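Local coordinates for protein carbonic anhydrase (Neosartorya fumigata, PDB 7COI) that probably catalyses the reversible hydration of carbon dioxide to hydrogencarbonate and a proton, as a zinc-dependent enzyme of the beta class, at residues A[174-179]-A[256-261]; A[180-185]-A[218-223]; A[161-166]-A[238-243]. All coordinates share one frame; numbering follows the deposited sequence.

Contact 1. Residues A[174-179]-A[256-261]. With ZN (zinc ion), chain F; ACT (acetate ion), chain E.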
ATOM      1  N   GLY A 174     -22.331  -1.398  -2.834  1.00 15.38           N
ATOM      2  CA  GLY A 174     -22.406  -1.194  -1.377  1.00 14.59           C
ATOM      3  C   GLY A 174     -23.602  -1.923  -0.803  1.00 14.88           C
ATOM      4  O   GLY A 174     -24.345  -2.578  -1.560  1.00 15.49           O
ATOM      5  N   HIS A 175     -23.795  -1.881   0.512  1.00 14.56           N
ATOM      6  CA  HIS A 175     -24.923  -2.656   1.082  1.00 16.92           C
ATOM      7  C   HIS A 175     -25.395  -1.962   2.352  1.00 16.47           C
ATOM      8  O   HIS A 175     -24.661  -1.144   2.945  1.00 17.65           O
ATOM      9  CB  HIS A 175     -24.600  -4.152   1.236  1.00 17.70           C
ATOM     10  CG  HIS A 175     -23.584  -4.336   2.298  1.00 17.49           C
ATOM     11  ND1 HIS A 175     -23.938  -4.775   3.569  1.00 17.19           N
ATOM     12  CD2 HIS A 175     -22.260  -4.067   2.314  1.00 16.23           C
ATOM     13  CE1 HIS A 175     -22.884  -4.796   4.337  1.00 17.74           C
ATOM     14  NE2 HIS A 175     -21.868  -4.399   3.573  1.00 15.70           N
ATOM     15  N   THR A 176     -26.635  -2.249   2.715  1.00 18.07           N
ATOM     16  CA  THR A 176     -27.237  -1.781   3.976  1.00 19.08           C
ATOM     17  C   THR A 176     -26.577  -2.549   5.121  1.00 19.55           C
ATOM     18  O   THR A 176     -26.154  -3.731   4.920  1.00 19.17           O
ATOM     19  CB  THR A 176     -28.768  -1.921   3.922  1.00 19.73           C
ATOM     20  OG1 THR A 176     -29.098  -3.310   3.871  1.00 21.06           O
ATOM     21  CG2 THR A 176     -29.358  -1.199   2.738  1.00 22.55           C
ATOM     22  N   LYS A 177     -26.532  -1.937   6.301  1.00 18.75           N
ATOM     23  CA  LYS A 177     -25.967  -2.561   7.533  1.00 21.45           C
ATOM     24  C   LYS A 177     -24.471  -2.873   7.337  1.00 19.32           C
ATOM     25  O   LYS A 177     -24.025  -3.912   7.822  1.00 20.25           O
ATOM     26  CB  LYS A 177     -26.743  -3.826   7.880  1.00 26.42           C
ATOM     27  CG  LYS A 177     -28.262  -3.651   7.903  1.00 31.20           C
ATOM     28  CD  LYS A 177     -28.716  -2.799   9.045  1.00 37.23           C
ATOM     29  CE  LYS A 177     -28.660  -3.539  10.371  1.00 45.70           C
ATOM     30  NZ  LYS A 177     -28.112  -2.722  11.489  1.00 52.06           N
ATOM     31  N   CYS A 178     -23.747  -2.028   6.613  1.00 19.07           N
ATOM     32  CA  CYS A 178     -22.278  -2.205   6.370  1.00 19.34           C
ATOM     33  C   CYS A 178     -21.516  -1.797   7.620  1.00 19.54           C
ATOM     34  O   CYS A 178     -21.523  -0.609   7.945  1.00 17.61           O
ATOM     35  CB  CYS A 178     -21.804  -1.418   5.154  1.00 17.66           C
ATOM     36  SG  CYS A 178     -20.053  -1.725   4.805  1.00 17.18           S
ATOM     37  N   GLY A 179     -20.830  -2.755   8.262  1.00 22.77           N
ATOM     38  CA  GLY A 179     -19.984  -2.528   9.454  1.00 21.48           C
ATOM     39  C   GLY A 179     -18.827  -1.579   9.202  1.00 18.75           C
ATOM     40  O   GLY A 179     -18.442  -0.878  10.126  1.00 16.74           O
ATOM     41  N   ILE A 256     -26.762  -0.611  -4.491  1.00 19.49           N
ATOM     42  CA  ILE A 256     -26.892  -0.932  -3.049  1.00 17.73           C
ATOM     43  C   ILE A 256     -27.654  -2.246  -2.917  1.00 21.02           C
ATOM     44  O   ILE A 256     -28.747  -2.404  -3.520  1.00 19.20           O
ATOM     45  CB  ILE A 256     -27.555   0.196  -2.251  1.00 19.05           C
ATOM     46  CG1 ILE A 256     -26.709   1.478  -2.251  1.00 20.17           C
ATOM     47  CG2 ILE A 256     -27.894  -0.283  -0.861  1.00 17.85           C
ATOM     48  CD1 ILE A 256     -25.370   1.421  -1.511  1.00 22.66           C
ATOM     49  N   TYR A 257     -27.089  -3.166  -2.134  1.00 20.20           N
ATOM     50  CA  TYR A 257     -27.679  -4.475  -1.795  1.00 18.23           C
ATOM     51  C   TYR A 257     -28.370  -4.332  -0.457  1.00 19.32           C
ATOM     52  O   TYR A 257     -27.723  -3.947   0.507  1.00 17.72           O
ATOM     53  CB  TYR A 257     -26.618  -5.571  -1.737  1.00 17.28           C
ATOM     54  CG  TYR A 257     -27.176  -6.919  -1.384  1.00 17.41           C
ATOM     55  CD1 TYR A 257     -28.106  -7.526  -2.221  1.00 17.53           C
ATOM     56  CD2 TYR A 257     -26.874  -7.546  -0.171  1.00 17.34           C
ATOM     57  CE1 TYR A 257     -28.640  -8.759  -1.902  1.00 18.76           C
ATOM     58  CE2 TYR A 257     -27.409  -8.783   0.151  1.00 17.90           C
ATOM     59  CZ  TYR A 257     -28.294  -9.395  -0.722  1.00 19.48           C
ATOM     60  OH  TYR A 257     -28.860 -10.606  -0.421  1.00 21.26           O
ATOM     61  N   ASP A 258     -29.663  -4.669  -0.397  1.00 20.79           N
ATOM     62  CA  ASP A 258     -30.438  -4.640   0.869  1.00 20.41           C
ATOM     63  C   ASP A 258     -30.309  -6.032   1.486  1.00 21.37           C
ATOM     64  O   ASP A 258     -30.904  -7.008   0.933  1.00 22.63           O
ATOM     65  CB  ASP A 258     -31.893  -4.226   0.583  1.00 24.66           C
ATOM     66  CG  ASP A 258     -32.747  -4.053   1.816  1.00 31.12           C
ATOM     67  OD1 ASP A 258     -32.488  -4.737   2.812  1.00 28.06           O
ATOM     68  OD2 ASP A 258     -33.649  -3.208   1.767  1.00 38.06           O
ATOM     69  N   VAL A 259     -29.556  -6.159   2.575  1.00 20.61           N
ATOM     70  CA  VAL A 259     -29.270  -7.494   3.176  1.00 23.90           C
ATOM     71  C   VAL A 259     -30.560  -8.097   3.743  1.00 25.19           C
ATOM     72  O   VAL A 259     -30.572  -9.315   3.966  1.00 33.91           O
ATOM     73  CB  VAL A 259     -28.165  -7.419   4.241  1.00 22.51           C
ATOM     74  CG1 VAL A 259     -26.862  -6.940   3.624  1.00 22.28           C
ATOM     75  CG2 VAL A 259     -28.574  -6.543   5.407  1.00 23.71           C
ATOM     76  N   GLY A 260     -31.581  -7.278   3.996  1.00 27.94           N
ATOM     77  CA  GLY A 260     -32.862  -7.724   4.588  1.00 29.39           C
ATOM     78  C   GLY A 260     -33.842  -8.280   3.561  1.00 28.10           C
ATOM     79  O   GLY A 260     -34.678  -9.093   3.956  1.00 25.82           O
ATOM     80  N   SER A 261     -33.739  -7.893   2.284  1.00 25.98           N
ATOM     81  CA  SER A 261     -34.714  -8.254   1.223  1.00 23.98           C
ATOM     82  C   SER A 261     -34.057  -9.107   0.124  1.00 23.55           C
ATOM     83  O   SER A 261     -34.758  -9.835  -0.564  1.00 22.80           O
ATOM     84  CB  SER A 261     -35.300  -6.990   0.665  1.00 25.02           C
ATOM     85  OG  SER A 261     -34.366  -6.344  -0.170  1.00 21.50           O
TER
HETATM   86 ZN    ZN F 302     -19.927  -3.996   4.379  1.00 17.55          ZN
HETATM   87  C   ACT E 301     -18.810  -5.627   6.694  1.00 25.67           C
HETATM   88  O   ACT E 301     -19.026  -6.753   7.130  1.00 26.20           O
HETATM   89  OXT ACT E 301     -19.953  -4.878   6.164  1.00 18.89           O
HETATM   90  CH3 ACT E 301     -17.424  -4.977   6.657  1.00 29.78           C
HETATM   91  O   HOH W   1     -31.495  -3.609   5.008  1.00 32.12           O

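Contact 2. Residues A[180-185]-A[218-223]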
ATOM      1  N   GLY A 180     -18.261  -1.528   7.999  1.00 19.49           N
ATOM      2  CA  GLY A 180     -17.168  -0.600   7.683  1.00 19.63           C
ATOM      3  C   GLY A 180     -17.686   0.805   7.582  1.00 19.49           C
ATOM      4  O   GLY A 180     -17.091   1.730   8.136  1.00 19.79           O
ATOM      5  N   VAL A 181     -18.825   0.982   6.925  1.00 17.52           N
ATOM      6  CA  VAL A 181     -19.470   2.322   6.859  1.00 18.30           C
ATOM      7  C   VAL A 181     -19.818   2.755   8.296  1.00 18.67           C
ATOM      8  O   VAL A 181     -19.520   3.912   8.671  1.00 19.90           O
ATOM      9  CB  VAL A 181     -20.687   2.273   5.930  1.00 17.61           C
ATOM     10  CG1 VAL A 181     -21.493   3.561   6.027  1.00 17.40           C
ATOM     11  CG2 VAL A 181     -20.245   1.997   4.492  1.00 18.72           C
ATOM     12  N   ALA A 182     -20.420   1.877   9.092  1.00 20.38           N
ATOM     13  CA  ALA A 182     -20.794   2.219  10.496  1.00 20.50           C
ATOM     14  C   ALA A 182     -19.539   2.596  11.311  1.00 21.90           C
ATOM     15  O   ALA A 182     -19.566   3.580  12.088  1.00 19.71           O
ATOM     16  CB  ALA A 182     -21.566   1.096  11.128  1.00 20.28           C
ATOM     17  N   ALA A 183     -18.439   1.859  11.158  1.00 20.76           N
ATOM     18  CA  ALA A 183     -17.173   2.150  11.870  1.00 19.34           C
ATOM     19  C   ALA A 183     -16.732   3.586  11.555  1.00 19.57           C
ATOM     20  O   ALA A 183     -16.291   4.315  12.483  1.00 20.72           O
ATOM     21  CB  ALA A 183     -16.126   1.144  11.481  1.00 19.53           C
ATOM     22  N   ALA A 184     -16.833   4.012  10.286  1.00 17.64           N
ATOM     23  CA  ALA A 184     -16.395   5.353   9.860  1.00 17.22           C
ATOM     24  C   ALA A 184     -17.254   6.448  10.519  1.00 18.77           C
ATOM     25  O   ALA A 184     -16.772   7.574  10.653  1.00 19.21           O
ATOM     26  CB  ALA A 184     -16.406   5.471   8.356  1.00 17.25           C
ATOM     27  N   LEU A 185     -18.509   6.149  10.861  1.00 20.97           N
ATOM     28  CA  LEU A 185     -19.424   7.133  11.512  1.00 23.46           C
ATOM     29  C   LEU A 185     -19.220   7.144  13.039  1.00 23.05           C
ATOM     30  O   LEU A 185     -19.804   8.038  13.709  1.00 22.47           O
ATOM     31  CB  LEU A 185     -20.868   6.762  11.152  1.00 23.11           C
ATOM     32  CG  LEU A 185     -21.277   7.103   9.721  1.00 25.95           C
ATOM     33  CD1 LEU A 185     -22.523   6.311   9.306  1.00 28.48           C
ATOM     34  CD2 LEU A 185     -21.495   8.604   9.563  1.00 26.88           C
ATOM     35  N   GLU A 218     -30.249   5.613   8.737  1.00 40.91           N
ATOM     36  CA  GLU A 218     -30.313   6.382   7.466  1.00 44.30           C
ATOM     37  C   GLU A 218     -28.902   6.876   7.119  1.00 42.92           C
ATOM     38  O   GLU A 218     -28.585   6.878   5.939  1.00 34.42           O
ATOM     39  CB  GLU A 218     -31.225   7.607   7.567  1.00 45.74           C
ATOM     40  CG  GLU A 218     -32.712   7.320   7.603  1.00 49.36           C
ATOM     41  CD  GLU A 218     -33.558   8.578   7.824  1.00 54.80           C
ATOM     42  OE1 GLU A 218     -33.216   9.411   8.724  1.00 53.26           O
ATOM     43  OE2 GLU A 218     -34.559   8.751   7.079  1.00 52.26           O
ATOM     44  N   ALA A 219     -28.105   7.312   8.100  1.00 40.82           N
ATOM     45  CA  ALA A 219     -26.728   7.827   7.887  1.00 41.54           C
ATOM     46  C   ALA A 219     -25.842   6.710   7.331  1.00 34.38           C
ATOM     47  O   ALA A 219     -25.048   6.993   6.410  1.00 35.35           O
ATOM     48  CB  ALA A 219     -26.140   8.386   9.165  1.00 41.67           C
ATOM     49  N   VAL A 220     -25.996   5.488   7.833  1.00 31.47           N
ATOM     50  CA  VAL A 220     -25.201   4.314   7.379  1.00 36.72           C
ATOM     51  C   VAL A 220     -25.561   4.053   5.918  1.00 34.73           C
ATOM     52  O   VAL A 220     -24.667   3.824   5.136  1.00 30.75           O
ATOM     53  CB  VAL A 220     -25.408   3.074   8.264  1.00 37.15           C
ATOM     54  CG1 VAL A 220     -24.880   1.806   7.613  1.00 37.89           C
ATOM     55  CG2 VAL A 220     -24.788   3.267   9.639  1.00 40.60           C
ATOM     56  N   VAL A 221     -26.840   4.137   5.544  1.00 30.74           N
ATOM     57  CA  VAL A 221     -27.254   3.965   4.128  1.00 26.90           C
ATOM     58  C   VAL A 221     -26.709   5.127   3.309  1.00 24.88           C
ATOM     59  O   VAL A 221     -26.204   4.847   2.225  1.00 25.57           O
ATOM     60  CB  VAL A 221     -28.785   3.840   3.999  1.00 30.85           C
ATOM     61  CG1 VAL A 221     -29.263   3.983   2.560  1.00 29.76           C
ATOM     62  CG2 VAL A 221     -29.243   2.518   4.594  1.00 31.99           C
ATOM     63  N   ARG A 222     -26.843   6.370   3.761  1.00 26.25           N
ATOM     64  CA  ARG A 222     -26.462   7.562   2.966  1.00 25.47           C
ATOM     65  C   ARG A 222     -24.962   7.500   2.720  1.00 22.83           C
ATOM     66  O   ARG A 222     -24.537   7.696   1.585  1.00 20.64           O
ATOM     67  CB  ARG A 222     -26.818   8.874   3.670  1.00 29.08           C
ATOM     68  CG  ARG A 222     -26.488  10.127   2.864  1.00 30.97           C
ATOM     69  CD  ARG A 222     -27.126  10.210   1.498  1.00 38.21           C
ATOM     70  NE  ARG A 222     -28.578  10.228   1.687  1.00 47.98           N
ATOM     71  CZ  ARG A 222     -29.315  11.279   2.091  1.00 51.02           C
ATOM     72  NH1 ARG A 222     -28.771  12.461   2.330  1.00 50.45           N
ATOM     73  NH2 ARG A 222     -30.618  11.131   2.252  1.00 53.80           N
ATOM     74  N   LEU A 223     -24.192   7.223   3.755  1.00 21.54           N
ATOM     75  CA  LEU A 223     -22.714   7.175   3.605  1.00 20.87           C
ATOM     76  C   LEU A 223     -22.343   5.992   2.703  1.00 19.51           C
ATOM     77  O   LEU A 223     -21.389   6.134   1.921  1.00 18.75           O
ATOM     78  CB  LEU A 223     -22.055   7.086   4.982  1.00 20.22           C
ATOM     79  CG  LEU A 223     -20.530   7.128   4.951  1.00 20.98           C
ATOM     80  CD1 LEU A 223     -20.004   8.308   4.160  1.00 22.09           C
ATOM     81  CD2 LEU A 223     -19.970   7.158   6.350  1.00 20.36           C
TER

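Contact 3. Residues A[161-166]-A[238-243]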
ATOM      1  N   ALA A 161      -9.198  -7.221 -15.063  1.00 18.26           N
ATOM      2  CA  ALA A 161     -10.579  -7.354 -15.560  1.00 17.58           C
ATOM      3  C   ALA A 161     -10.739  -6.516 -16.847  1.00 18.13           C
ATOM      4  O   ALA A 161     -11.374  -6.990 -17.810  1.00 17.87           O
ATOM      5  CB  ALA A 161     -11.561  -6.924 -14.525  1.00 17.78           C
ATOM      6  N   VAL A 162     -10.283  -5.275 -16.816  1.00 18.29           N
ATOM      7  CA  VAL A 162     -10.598  -4.297 -17.890  1.00 19.47           C
ATOM      8  C   VAL A 162      -9.695  -4.553 -19.098  1.00 21.09           C
ATOM      9  O   VAL A 162     -10.225  -4.642 -20.229  1.00 21.77           O
ATOM     10  CB  VAL A 162     -10.542  -2.851 -17.397  1.00 20.70           C
ATOM     11  CG1 VAL A 162     -10.774  -1.887 -18.548  1.00 21.84           C
ATOM     12  CG2 VAL A 162     -11.572  -2.608 -16.325  1.00 20.65           C
ATOM     13  N   ARG A 163      -8.390  -4.710 -18.905  1.00 19.14           N
ATOM     14  CA  ARG A 163      -7.459  -4.817 -20.048  1.00 22.39           C
ATOM     15  C   ARG A 163      -7.416  -6.258 -20.550  1.00 24.99           C
ATOM     16  O   ARG A 163      -7.436  -6.454 -21.785  1.00 23.43           O
ATOM     17  CB  ARG A 163      -6.055  -4.329 -19.701  1.00 22.07           C
ATOM     18  CG  ARG A 163      -5.059  -4.416 -20.858  1.00 25.30           C
ATOM     19  CD  ARG A 163      -3.724  -3.759 -20.560  1.00 27.30           C
ATOM     20  NE  ARG A 163      -3.865  -2.355 -20.185  1.00 30.43           N
ATOM     21  CZ  ARG A 163      -4.086  -1.349 -21.062  1.00 37.76           C
ATOM     22  NH1 ARG A 163      -4.228  -1.599 -22.358  1.00 43.29           N
ATOM     23  NH2 ARG A 163      -4.199  -0.097 -20.653  1.00 36.42           N
ATOM     24  N   HIS A 164      -7.321  -7.244 -19.656  1.00 20.46           N
ATOM     25  CA  HIS A 164      -7.011  -8.639 -20.031  1.00 21.98           C
ATOM     26  C   HIS A 164      -8.311  -9.422 -20.283  1.00 23.50           C
ATOM     27  O   HIS A 164      -8.411 -10.029 -21.335  1.00 22.91           O
ATOM     28  CB  HIS A 164      -6.049  -9.245 -19.029  1.00 23.05           C
ATOM     29  CG  HIS A 164      -4.745  -8.534 -19.044  1.00 25.81           C
ATOM     30  ND1 HIS A 164      -3.896  -8.607 -20.126  1.00 30.79           N
ATOM     31  CD2 HIS A 164      -4.163  -7.693 -18.163  1.00 27.37           C
ATOM     32  CE1 HIS A 164      -2.817  -7.874 -19.881  1.00 34.80           C
ATOM     33  NE2 HIS A 164      -2.962  -7.300 -18.674  1.00 30.64           N
ATOM     34  N   LEU A 165      -9.314  -9.364 -19.413  1.00 17.84           N
ATOM     35  CA  LEU A 165     -10.573 -10.101 -19.656  1.00 19.89           C
ATOM     36  C   LEU A 165     -11.542  -9.248 -20.490  1.00 18.36           C
ATOM     37  O   LEU A 165     -12.529  -9.818 -20.976  1.00 18.79           O
ATOM     38  CB  LEU A 165     -11.184 -10.495 -18.300  1.00 17.76           C
ATOM     39  CG  LEU A 165     -10.323 -11.440 -17.456  1.00 19.76           C
ATOM     40  CD1 LEU A 165     -11.033 -11.770 -16.141  1.00 18.90           C
ATOM     41  CD2 LEU A 165      -9.965 -12.718 -18.215  1.00 20.91           C
ATOM     42  N   ARG A 166     -11.323  -7.944 -20.610  1.00 20.21           N
ATOM     43  CA  ARG A 166     -12.199  -7.020 -21.377  1.00 21.14           C
ATOM     44  C   ARG A 166     -13.648  -7.142 -20.914  1.00 21.84           C
ATOM     45  O   ARG A 166     -14.589  -7.270 -21.755  1.00 22.34           O
ATOM     46  CB  ARG A 166     -12.023  -7.268 -22.878  1.00 23.88           C
ATOM     47  CG  ARG A 166     -10.630  -6.930 -23.387  1.00 25.94           C
ATOM     48  CD  ARG A 166     -10.419  -7.253 -24.869  1.00 28.04           C
ATOM     49  NE  ARG A 166     -11.381  -6.565 -25.714  1.00 28.72           N
ATOM     50  CZ  ARG A 166     -11.279  -5.300 -26.136  1.00 30.73           C
ATOM     51  NH1 ARG A 166     -10.228  -4.567 -25.799  1.00 29.34           N
ATOM     52  NH2 ARG A 166     -12.234  -4.784 -26.899  1.00 30.56           N
ATOM     53  N   LYS A 238      -8.738   6.375 -13.707  1.00 25.09           N
ATOM     54  CA  LYS A 238      -7.763   5.341 -14.084  1.00 21.89           C
ATOM     55  C   LYS A 238      -7.773   5.297 -15.600  1.00 24.18           C
ATOM     56  O   LYS A 238      -8.864   5.084 -16.177  1.00 22.21           O
ATOM     57  CB  LYS A 238      -8.146   3.988 -13.507  1.00 22.35           C
ATOM     58  CG  LYS A 238      -8.141   3.941 -11.988  1.00 20.63           C
ATOM     59  CD  LYS A 238      -8.436   2.551 -11.446  1.00 21.21           C
ATOM     60  CE  LYS A 238      -8.669   2.581  -9.942  1.00 19.92           C
ATOM     61  NZ  LYS A 238      -7.473   3.082  -9.228  1.00 19.50           N
ATOM     62  N   SER A 239      -6.613   5.449 -16.210  1.00 23.46           N
ATOM     63  CA  SER A 239      -6.512   5.470 -17.690  1.00 26.04           C
ATOM     64  C   SER A 239      -7.102   4.181 -18.276  1.00 23.14           C
ATOM     65  O   SER A 239      -7.814   4.261 -19.319  1.00 22.80           O
ATOM     66  CB  SER A 239      -5.104   5.686 -18.148  1.00 26.67           C
ATOM     67  OG  SER A 239      -5.117   5.987 -19.540  1.00 29.64           O
ATOM     68  N   VAL A 240      -6.878   3.027 -17.627  1.00 22.72           N
ATOM     69  CA  VAL A 240      -7.321   1.729 -18.216  1.00 21.14           C
ATOM     70  C   VAL A 240      -8.848   1.735 -18.354  1.00 21.59           C
ATOM     71  O   VAL A 240      -9.375   1.205 -19.399  1.00 19.62           O
ATOM     72  CB  VAL A 240      -6.789   0.503 -17.450  1.00 21.62           C
ATOM     73  CG1 VAL A 240      -7.349   0.400 -16.036  1.00 21.32           C
ATOM     74  CG2 VAL A 240      -7.063  -0.782 -18.202  1.00 23.06           C
ATOM     75  N   VAL A 241      -9.550   2.289 -17.377  1.00 20.30           N
ATOM     76  CA  VAL A 241     -11.028   2.372 -17.406  1.00 20.09           C
ATOM     77  C   VAL A 241     -11.466   3.401 -18.457  1.00 21.83           C
ATOM     78  O   VAL A 241     -12.379   3.080 -19.257  1.00 20.70           O
ATOM     79  CB  VAL A 241     -11.584   2.703 -16.013  1.00 20.09           C
ATOM     80  CG1 VAL A 241     -13.084   2.935 -16.034  1.00 19.51           C
ATOM     81  CG2 VAL A 241     -11.213   1.595 -15.027  1.00 22.31           C
ATOM     82  N   LEU A 242     -10.903   4.604 -18.431  1.00 21.84           N
ATOM     83  CA  LEU A 242     -11.306   5.668 -19.405  1.00 24.30           C
ATOM     84  C   LEU A 242     -11.097   5.163 -20.839  1.00 23.90           C
ATOM     85  O   LEU A 242     -11.995   5.405 -21.681  1.00 24.34           O
ATOM     86  CB  LEU A 242     -10.508   6.945 -19.146  1.00 23.53           C
ATOM     87  CG  LEU A 242     -10.840   7.642 -17.837  1.00 22.83           C
ATOM     88  CD1 LEU A 242      -9.770   8.647 -17.472  1.00 23.38           C
ATOM     89  CD2 LEU A 242     -12.205   8.288 -17.894  1.00 23.55           C
ATOM     90  N   GLU A 243      -9.982   4.492 -21.110  1.00 22.94           N
ATOM     91  CA  GLU A 243      -9.671   3.912 -22.439  1.00 27.23           C
ATOM     92  C   GLU A 243     -10.802   2.947 -22.858  1.00 29.15           C
ATOM     93  O   GLU A 243     -11.294   3.017 -24.011  1.00 20.94           O
ATOM     94  CB  GLU A 243      -8.326   3.182 -22.426  1.00 28.95           C
ATOM     95  CG  GLU A 243      -7.087   4.051 -22.286  1.00 36.48           C
ATOM     96  CD  GLU A 243      -5.859   3.246 -21.856  1.00 42.88           C
ATOM     97  OE1 GLU A 243      -5.825   2.011 -22.147  1.00 47.59           O
ATOM     98  OE2 GLU A 243      -4.962   3.813 -21.173  1.00 47.62           O
TER

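Contact 1. Residues A[174-179]-A[256-261]
Torsion places the hydroxyl of Thr-176 for its bond across to the other segment: OG1 sits between the backbone N and the carbonyl carbon (chi1 66°), where Val-259 N meets it at 3.2 Å. His-175 CG takes the same position on its own residue (chi1 69°), and its ring leads away from Tyr-257 to the metal. The frame is two neighbouring parallel strands in the central sheet of the beta-carbonic anhydrase fold, joined where they run out into the loops of the zinc site. Tyr-257 N donates to Gly-174 O at 2.9 Å, and Thr-176 N to Tyr-257 O at 3.0 Å. Gly-174 suits its place because Ile-256 CD1 packs against its bare backbone. Beyond the strands, Val-259 CG1 comes obliquely to 3.6 Å from His-175 ND1, an apolar neighbour for a ring whose ND1 also makes a weak bond to Thr-176 O. On the zinc side, His-175 NE2 binds the metal at 2.1 Å. Cys-178 SG binds it at 2.3 Å, and Cys-119 is the third protein ligand. An acetate, probably from the crystallisation liquor, supplies OXT at the fourth position and also accepts a hydrogen bond from Gly-179 N. Asp-121, seen to bind zinc in a structure of this protein, is not bound to the metal in this chain. The second subunit also takes part, since its Gln-110 NE2 holds the acetate and its Trp-91 packs on Tyr-257. On the partly exposed side, Asp-258 OD1 closes an Asx turn with Gly-260 N, a short carboxylate being able to reach back to the main chain. One water, 2.7 Å from both Thr-176 OG1 and Asp-258 OD1, donates to that carboxylate oxygen.

Contact 2. Residues A[180-185]-A[218-223]
Leu-223 N donates to Ala-219 O at 2.8 Å, a turn of helix 216-236 that sets both residues against helix 179-185; no hydrogen bond crosses between the two segments, and the contact is made by aliphatic groups. Leu-185 and Leu-223 make much of it. Leu-185 CG lies 3.6 Å from Leu-223 CD2, the two leucines meeting tip to tip, while Leu-185 CD1 points off to one side, 3.8 Å from Val-220 CG2 and also close to Ala-219 CB. One branched side chain therefore touches Ala-219, Val-220 and, about one turn on, Leu-223. Val-181 comes in one turn earlier. Its CG1 stands anti to the backbone N (chi1 171°), and is placed 3.7 Å from Leu-223 CB, the two side chains sliding past each other in opposite directions. The same methyl approaches the main-chain oxygen Val-220 O to 3.3 Å. In the alpha/beta fold of the beta-class carbonic anhydrases this joins the short helix just after the zinc ligand Cys-178, which caps its N-terminus, to a long helix that also packs on the sheet. The segment axes pass at 9.2 Å with 110° between their directions, so the short helix lies across the long one. Small residues suit the crossing: Ala-182 CB and Ala-184 CB touch Val-220 and Leu-223 without holding the backbones apart. Helix 193-206 adds to the apolar cluster, with Leu-203 on Leu-223 and Leu-200 on Ala-184. From the same helix, Arg-204 NH1 donates to Ala-184 O.

Contact 3. Residues A[161-166]-A[238-243]
Arg-163 NH2 forms a salt bridge with Glu-243 OE1 at 3.1 Å, the one salt bridge between residues 161-166 and 238-243. The carboxylate oxygen is met on its syn side; one N-H, from NH2, makes the bond at 146°, with the two planes 53° apart. Beside it the apolar contact is made by valines, whose compact branches at CB let the two helices pack closely side chain to side chain. Val-162 CG1 lies 3.9 Å from Val-240 CG2, and 3.5 Å from Val-240 O. Val-240 CG2, anti to its own backbone N, also lies 3.8 Å from Arg-163 NH2. Val-240 thus bridges Val-162 and the guanidinium of Arg-163. Farther in, Val-162 CG2 touches Val-241 CG2 more loosely.

Both ends of the salt bridge are positioned by a second shell. Ser-239 OG, one helical turn before Glu-243, donates to its OE2 at 2.7 Å, meeting the anti side, and accepts from Thr-285 N near the chain's C-terminus. Arg-163 bends at chi3 (-57°), which turns NE, and this atom forms a salt bridge with Glu-159 OE2 of its own helix; the guanidinium is thus shared by two carboxylates. Arg-248 NH2 donates to Val-162 O, and Arg-166, just past helix 152-164, forms a salt bridge with Glu-247; both partners lie farther along helix 239-248. Helices 152-164 and 239-248 lead into the adjacent parallel strands 169-175 and 251-257, and such side-by-side packing of connecting helices is characteristic of alpha/beta folds like that of the beta-carbonic anhydrases.

Contacts 1 and 3 hold successive parts of the same two chain passages: each helix joined in contact 3 leads into one of the strands joined in contact 1, on the other side of the chain's centre. Contact 2 adjoins contact 1, since helix 179-185 follows strand 169-175, and Val-220 CG1 touches Cys-178 N at 4.1 Å. Contacts 1 and 2 are buried, but the first combines backbone hydrogen bonds with metal ligation, whereas the second rests on apolar side chains, with no hydrogen bond across. Contact 3 is partly buried and far from the zinc, about 28 Å from contact 1 between centres, and it alone carries a salt bridge across its segments.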